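Local atomic coordinates of Rio2 kinase (Chaetomium thermophilum, PDB entry 4GYI), a protein that binds ADP and magnesium, carries an aspartyl phosphate, acts on the maturing pre-40S ribosomal subunit and probably phosphorylates proteins on serine and threonine. Residues 225-230 with 263-268; 221-226 with 304-309; 21-26 with 75-80. All coordinates share one frame; numbering follows the deposited sequence.

How the contacts relate
Contacts 1 and 2 start from the same turn and share Gly225 and Leu226; their centres lie about 10 Å apart, and Met265 SD touches Ala222 CB at 3.6 Å. Contact 1 is buried and held by three backbone hydrogen bonds, two within a pair of short strands and one just past it. Contact 2, nearer the surface, joins the end of helix 207-223 to the loop 304-309 without hydrogen bonds between the segments. Contact 3, in the N-terminal helix-turn-helix region, has its centre about 35 Å and about 42 Å from those of contacts 1 and 2. It sets aliphatic side chains against a strand backbone, again without hydrogen bonds across, and buries the least surface.

Contact 1. Residues 225-230 with 263-268; sequences GLIHGD and VSMDHP
The carbonyl oxygen of Val263 takes two contacts from the facing strand: a hydrogen bond from Ile227 N at 2.7 Å, almost in line with the carbonyl (C=O...N 172°), and a longer CA-H...O approach from Leu226 CA at 3.6 Å. Val263 N returns a bond to Ile227 O at 2.9 Å, which makes Ile227 and Val263 the hydrogen-bonded pair of an antiparallel bridge. The next pair, Leu226 with Ser264, is non-hydrogen-bonded. Beyond it Gly225 O likewise takes one N-H bond, from Met265 N at 2.8 Å, and one weaker CA-H...O contact, from Ser264 CA at 3.2 Å; here the N-H donor stands well above the carbonyl plane, 55° out of it. Ile227 and Val263 share one face of the pair, where Ile227 CB meets Val263 CG2 at 3.8 Å; Met265, from the turn beyond, crosses Ile227 at about a right angle. The methionine bends at chi2 (-79°), which places SD 3.4 Å from Ile227 CG1. Helix 270-289 adds Ala270 and Tyr273 against Ile227. Where the second strand ends, Ser264 OG accepts from Asp266 N at 2.8 Å in an ST turn, within a type I turn reaching His267. Gly225, at positive phi, ends the preceding helix as the C-prime residue of a Schellman motif. The first strand runs directly into His228-Gly229-Asp230, and Asp230 O is hydrogen-bonded to ND2 of Asn235, a magnesium ligand, while the second follows phosphorylated Asp258. A short antiparallel pair joining the segments that flank the catalytic and metal-binding loops is characteristic of the protein kinase fold.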
# COMPACT_ATOMS: atom_id res chain seq x y z
N GLY A 225 -15.49 13.87 -2.74
CA GLY A 225 -16.14 12.58 -2.54
C GLY A 225 -15.39 11.57 -1.69
O GLY A 225 -15.79 10.41 -1.60
N LEU A 226 -14.33 12.00 -1.03
CA LEU A 226 -13.48 11.06 -0.30
C LEU A 226 -13.35 11.31 1.21
O LEU A 226 -13.42 12.46 1.68
CB LEU A 226 -12.08 11.04 -0.90
CG LEU A 226 -12.01 10.43 -2.30
CD1 LEU A 226 -10.64 10.69 -2.89
CD2 LEU A 226 -12.30 8.94 -2.24
N ILE A 227 -13.17 10.21 1.93
CA ILE A 227 -12.81 10.23 3.33
C ILE A 227 -11.60 9.32 3.48
O ILE A 227 -11.64 8.15 3.07
CB ILE A 227 -13.93 9.68 4.19
CG1 ILE A 227 -15.14 10.62 4.14
CG2 ILE A 227 -13.46 9.46 5.62
CD1 ILE A 227 -16.36 9.99 4.72
N HIS A 228 -10.52 9.85 4.05
CA HIS A 228 -9.24 9.14 4.11
C HIS A 228 -9.36 7.85 4.90
O HIS A 228 -8.98 6.78 4.41
CB HIS A 228 -8.15 10.05 4.68
CG HIS A 228 -6.79 9.43 4.71
ND1 HIS A 228 -6.41 8.52 5.67
CD2 HIS A 228 -5.71 9.61 3.91
CE1 HIS A 228 -5.15 8.16 5.46
NE2 HIS A 228 -4.70 8.81 4.40
N GLY A 229 -9.93 7.93 6.10
CA GLY A 229 -10.24 6.75 6.90
C GLY A 229 -9.13 6.33 7.85
O GLY A 229 -9.33 5.49 8.73
N ASP A 230 -7.94 6.91 7.70
CA ASP A 230 -6.86 6.63 8.64
C ASP A 230 -5.99 7.89 8.76
O ASP A 230 -4.76 7.84 8.67
CB ASP A 230 -6.06 5.41 8.16
CG ASP A 230 -5.11 4.89 9.21
OD1 ASP A 230 -5.32 5.23 10.40
OD2 ASP A 230 -4.16 4.15 8.84
N VAL A 263 -12.56 5.80 1.72
CA VAL A 263 -13.95 5.49 1.42
C VAL A 263 -14.65 6.70 0.84
O VAL A 263 -14.24 7.85 1.08
CB VAL A 263 -14.72 4.98 2.65
CG1 VAL A 263 -13.97 3.85 3.31
CG2 VAL A 263 -14.93 6.10 3.64
N SER A 264 -15.69 6.44 0.06
CA SER A 264 -16.48 7.51 -0.53
C SER A 264 -17.33 8.21 0.51
O SER A 264 -17.76 7.59 1.49
CB SER A 264 -17.37 6.94 -1.62
OG SER A 264 -18.50 7.76 -1.79
N MET A 265 -17.62 9.49 0.29
CA MET A 265 -18.54 10.20 1.18
C MET A 265 -19.93 9.59 1.15
O MET A 265 -20.78 9.91 1.98
CB MET A 265 -18.61 11.70 0.83
CG MET A 265 -17.41 12.51 1.26
SD MET A 265 -17.39 12.95 3.01
CE MET A 265 -18.87 13.98 3.08
N ASP A 266 -20.18 8.71 0.18
CA ASP A 266 -21.46 8.01 0.06
C ASP A 266 -21.48 6.68 0.80
O ASP A 266 -22.44 5.93 0.68
CB ASP A 266 -21.79 7.75 -1.42
CG ASP A 266 -22.25 9.00 -2.14
OD1 ASP A 266 -22.94 9.84 -1.51
OD2 ASP A 266 -21.93 9.14 -3.34
N HIS A 267 -20.41 6.37 1.53
CA HIS A 267 -20.33 5.09 2.23
C HIS A 267 -21.35 5.08 3.34
O HIS A 267 -21.56 6.11 3.98
CB HIS A 267 -18.94 4.90 2.82
CG HIS A 267 -18.70 3.54 3.40
ND1 HIS A 267 -19.30 3.11 4.56
CD2 HIS A 267 -17.89 2.52 2.99
CE1 HIS A 267 -18.91 1.88 4.82
NE2 HIS A 267 -18.05 1.50 3.89
N PRO A 268 -22.02 3.94 3.56
CA PRO A 268 -23.07 3.84 4.58
C PRO A 268 -22.58 4.33 5.95
O PRO A 268 -23.35 4.91 6.71
CB PRO A 268 -23.37 2.34 4.63
CG PRO A 268 -23.07 1.86 3.26
CD PRO A 268 -21.90 2.69 2.78

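Contact 2. Residues 221-226 with 304-309; sequences LAKHGL and KKTVGK
The cis peptide between Val307 and Gly308 meets Lys223 O on the side where both of its alpha carbons lie, and the oxygen arrives roughly level with the peptide, not over a face. It lies 3.4 Å from Gly308 CA, a CA-H...O contact with 144° at the hydrogen, and 3.7 Å from Val307 CA. A second flat group lies at the helix end: Leu221 O accepts from His224 N and Leu226 N, which arrive from opposite faces of its carbonyl plane. The latter bond, with Gly225 N to Ala222 O, forms the Schellman motif closing helix 207-223. Val307 fits against this helix end. Its CB touches Ala222 O at 3.4 Å, and CG2 reaches Gly225 CA at 4.2 Å. Alongside, the Lys223 chain crosses Thr306 obliquely. Its bend at chi3 (-66°) brings CE to 3.6 Å from Thr306 CG2 and 3.5 Å from Lys309 O. Thr306 CG2 is anti to its backbone N, whereas OG1 turns to Ala303 O. Lys223 NZ has a long, weak ion pair with Asp310, and His224 ND1 bonds Lys313 O, so the loop beyond Lys309 also returns to the helix end. Within the contact itself, one CA-H...O contact, from Gly308 CA to Lys223 O, is joined by plain carbon-to-oxygen and carbon-to-carbon packing. Such chemistry implies a junction held across the two segments by van der Waals contact and a weak CA-H...O contact, with hydrogen bonds made inside each segment and to neighbours such as Lys313 and Ala303.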
# COMPACT_ATOMS: atom_id res chain seq x y z
N LEU A 221 -10.81 16.93 0.69
CA LEU A 221 -11.06 15.54 0.31
C LEU A 221 -12.56 15.27 0.19
O LEU A 221 -13.02 14.69 -0.80
CB LEU A 221 -10.42 14.58 1.31
CG LEU A 221 -8.92 14.27 1.22
CD1 LEU A 221 -8.51 13.47 2.43
CD2 LEU A 221 -8.58 13.49 -0.05
N ALA A 222 -13.33 15.70 1.19
CA ALA A 222 -14.77 15.41 1.23
C ALA A 222 -15.51 16.07 0.07
O ALA A 222 -16.42 15.48 -0.51
CB ALA A 222 -15.36 15.86 2.56
N LYS A 223 -15.09 17.29 -0.28
CA LYS A 223 -15.63 17.98 -1.44
C LYS A 223 -15.40 17.20 -2.74
O LYS A 223 -16.16 17.33 -3.69
CB LYS A 223 -15.07 19.41 -1.54
CG LYS A 223 -14.58 19.82 -2.92
CD LYS A 223 -14.54 21.32 -3.07
CE LYS A 223 -15.95 21.89 -3.03
NZ LYS A 223 -15.96 23.38 -2.91
N HIS A 224 -14.36 16.36 -2.76
CA HIS A 224 -14.10 15.50 -3.92
C HIS A 224 -14.62 14.07 -3.72
O HIS A 224 -14.24 13.16 -4.46
CB HIS A 224 -12.62 15.50 -4.30
CG HIS A 224 -12.16 16.78 -4.93
ND1 HIS A 224 -12.03 16.93 -6.30
CD2 HIS A 224 -11.84 17.98 -4.39
CE1 HIS A 224 -11.63 18.16 -6.57
NE2 HIS A 224 -11.51 18.81 -5.43
N GLY A 225 -15.49 13.87 -2.74
CA GLY A 225 -16.14 12.58 -2.54
C GLY A 225 -15.39 11.57 -1.69
O GLY A 225 -15.79 10.41 -1.60
N LEU A 226 -14.33 12.00 -1.03
CA LEU A 226 -13.48 11.06 -0.30
C LEU A 226 -13.35 11.31 1.21
O LEU A 226 -13.42 12.46 1.68
CB LEU A 226 -12.08 11.04 -0.90
CG LEU A 226 -12.01 10.43 -2.30
CD1 LEU A 226 -10.64 10.69 -2.89
CD2 LEU A 226 -12.30 8.94 -2.24
N LYS A 304 -20.97 16.97 3.71
CA LYS A 304 -21.67 16.26 2.64
C LYS A 304 -22.39 17.19 1.66
O LYS A 304 -22.56 16.85 0.50
CB LYS A 304 -22.64 15.21 3.19
CG LYS A 304 -23.06 14.21 2.11
CD LYS A 304 -23.93 13.08 2.64
CE LYS A 304 -24.02 11.98 1.59
NZ LYS A 304 -24.83 10.81 2.04
N LYS A 305 -22.81 18.36 2.14
CA LYS A 305 -23.48 19.33 1.28
C LYS A 305 -22.56 19.86 0.17
O LYS A 305 -23.02 20.39 -0.84
CB LYS A 305 -24.03 20.51 2.10
CG LYS A 305 -25.10 20.14 3.12
CD LYS A 305 -26.38 19.62 2.46
CE LYS A 305 -27.06 20.70 1.62
NZ LYS A 305 -28.39 20.27 1.07
N THR A 306 -21.25 19.68 0.37
CA THR A 306 -20.24 20.31 -0.47
C THR A 306 -19.74 19.41 -1.61
O THR A 306 -18.97 19.84 -2.46
CB THR A 306 -19.06 20.77 0.39
OG1 THR A 306 -19.56 21.22 1.65
CG2 THR A 306 -18.30 21.90 -0.29
N VAL A 307 -20.19 18.16 -1.63
CA VAL A 307 -19.75 17.24 -2.67
C VAL A 307 -20.80 17.10 -3.77
O VAL A 307 -22.00 17.00 -3.48
CB VAL A 307 -19.38 15.85 -2.07
CG1 VAL A 307 -20.08 15.64 -0.76
CG2 VAL A 307 -19.70 14.71 -3.03
N GLY A 308 -20.38 17.20 -5.03
CA GLY A 308 -19.11 17.79 -5.41
C GLY A 308 -19.49 19.13 -6.02
O GLY A 308 -19.65 19.27 -7.24
N LYS A 309 -19.68 20.12 -5.16
CA LYS A 309 -20.11 21.43 -5.59
C LYS A 309 -18.97 22.19 -6.26
O LYS A 309 -17.79 21.86 -6.05
CB LYS A 309 -20.67 22.22 -4.41
CG LYS A 309 -21.85 21.53 -3.71
CD LYS A 309 -22.93 21.12 -4.71
CE LYS A 309 -24.11 20.47 -4.00
NZ LYS A 309 -25.10 19.93 -4.97

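Contact 3. Residues 21-26 with 75-80; sequences TAVEMG and YRLTYG
Val23 presses one methyl, CG1, onto the backbone of strand 75-77. With CG1 anti to the backbone N (chi1 173°), that branch leaves the helix toward the strand and stops 3.7 Å from Leu77 N and 4.1 Å from Arg76 C. The same methyl meets Leu77 CB at 4.2 Å, while Ile38 of helix 35-42 provides a further neighbour for the valine. Leu77 turns its own CG anti to the backbone N; its chi2 of 62° sets CD1 and leaves CD2 anti to CA, reaching out to Glu24 CB at 4.1 Å. The Glu24 and Leu77 side chains run alongside each other in a common direction, and Leu82 of helix 79-92 touches both. The glutamate stays extended beyond CG and packs through its CB and CG, while its carboxylate makes a salt bridge with Arg185. Helix 21-26 and the strand run at 92° to each other, with a closest approach of 7.9 Å between axes, consistent with the small number of residues that touch; the alpha carbons nearest each other are those of Val23 and Leu77, 6.4 Å apart. In this N-terminal helix-turn-helix region, consistent with a winged-helix fold, the contact seats the helix on a strand paired with strand 64-68. No hydrogen bond joins the segments, so the chemistry implies van der Waals packing of a methyl on the strand backbone and of aliphatic carbons on one another.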
# COMPACT_ATOMS: atom_id res chain seq x y z
N THR A 21 7.05 -17.53 -12.68
CA THR A 21 5.90 -16.88 -13.29
C THR A 21 4.79 -17.89 -13.62
O THR A 21 3.61 -17.60 -13.47
CB THR A 21 6.31 -16.15 -14.58
OG1 THR A 21 7.31 -15.17 -14.28
CG2 THR A 21 5.10 -15.48 -15.24
N ALA A 22 5.21 -19.07 -14.07
CA ALA A 22 4.28 -20.15 -14.39
C ALA A 22 3.51 -20.63 -13.16
O ALA A 22 2.34 -21.00 -13.26
CB ALA A 22 5.02 -21.33 -15.05
N VAL A 23 4.17 -20.67 -12.01
CA VAL A 23 3.48 -21.05 -10.78
C VAL A 23 2.45 -19.98 -10.43
O VAL A 23 1.32 -20.28 -10.03
CB VAL A 23 4.46 -21.25 -9.62
CG1 VAL A 23 3.70 -21.47 -8.32
CG2 VAL A 23 5.39 -22.42 -9.92
N GLU A 24 2.85 -18.73 -10.61
CA GLU A 24 1.92 -17.64 -10.38
C GLU A 24 0.67 -17.77 -11.26
O GLU A 24 -0.44 -17.65 -10.77
CB GLU A 24 2.59 -16.28 -10.61
CG GLU A 24 1.65 -15.12 -10.32
CD GLU A 24 2.19 -13.78 -10.79
OE1 GLU A 24 2.96 -13.75 -11.77
OE2 GLU A 24 1.83 -12.76 -10.18
N MET A 25 0.86 -18.01 -12.55
CA MET A 25 -0.28 -18.05 -13.47
C MET A 25 -1.18 -19.24 -13.20
O MET A 25 -2.39 -19.14 -13.32
CB MET A 25 0.18 -18.09 -14.91
CG MET A 25 0.59 -16.75 -15.46
SD MET A 25 1.53 -16.96 -16.97
CE MET A 25 1.85 -15.25 -17.41
N GLY A 26 -0.58 -20.36 -12.84
CA GLY A 26 -1.32 -21.58 -12.56
C GLY A 26 -2.05 -21.56 -11.23
O GLY A 26 -2.92 -22.40 -11.00
N TYR A 75 3.17 -27.46 -6.16
CA TYR A 75 3.81 -26.38 -5.43
C TYR A 75 2.89 -25.16 -5.35
O TYR A 75 2.02 -24.95 -6.21
CB TYR A 75 5.13 -25.98 -6.09
CG TYR A 75 6.15 -27.10 -6.12
CD1 TYR A 75 7.18 -27.15 -5.18
CD2 TYR A 75 6.10 -28.09 -7.08
CE1 TYR A 75 8.11 -28.15 -5.20
CE2 TYR A 75 7.03 -29.10 -7.11
CZ TYR A 75 8.03 -29.13 -6.17
OH TYR A 75 8.96 -30.13 -6.20
N ARG A 76 3.08 -24.35 -4.32
CA ARG A 76 2.41 -23.06 -4.28
C ARG A 76 3.44 -21.96 -4.25
O ARG A 76 4.57 -22.16 -3.81
CB ARG A 76 1.51 -22.95 -3.05
CG ARG A 76 2.26 -23.00 -1.74
CD ARG A 76 1.33 -22.76 -0.56
NE ARG A 76 2.07 -22.81 0.70
CZ ARG A 76 2.74 -21.79 1.21
NH1 ARG A 76 2.77 -20.63 0.57
NH2 ARG A 76 3.39 -21.93 2.35
N LEU A 77 3.03 -20.79 -4.71
CA LEU A 77 3.82 -19.59 -4.58
C LEU A 77 3.88 -19.19 -3.11
O LEU A 77 2.88 -19.30 -2.39
CB LEU A 77 3.14 -18.51 -5.40
CG LEU A 77 3.85 -17.23 -5.78
CD1 LEU A 77 5.05 -17.55 -6.65
CD2 LEU A 77 2.85 -16.35 -6.52
N THR A 78 5.04 -18.74 -2.63
CA THR A 78 5.10 -18.16 -1.29
C THR A 78 5.02 -16.65 -1.39
O THR A 78 5.04 -16.08 -2.49
CB THR A 78 6.38 -18.53 -0.53
OG1 THR A 78 7.51 -17.98 -1.22
CG2 THR A 78 6.51 -20.03 -0.39
N TYR A 79 4.91 -15.98 -0.25
CA TYR A 79 4.93 -14.53 -0.23
C TYR A 79 6.23 -13.97 -0.81
O TYR A 79 6.21 -12.97 -1.54
CB TYR A 79 4.71 -14.04 1.20
CG TYR A 79 3.39 -14.48 1.80
CD1 TYR A 79 2.19 -14.07 1.23
CD2 TYR A 79 3.33 -15.29 2.92
CE1 TYR A 79 0.99 -14.45 1.76
CE2 TYR A 79 2.12 -15.69 3.46
CZ TYR A 79 0.94 -15.25 2.88
OH TYR A 79 -0.29 -15.61 3.37
N GLY A 80 7.34 -14.62 -0.48
CA GLY A 80 8.63 -14.21 -1.01
C GLY A 80 8.63 -14.29 -2.52
O GLY A 80 9.15 -13.41 -3.21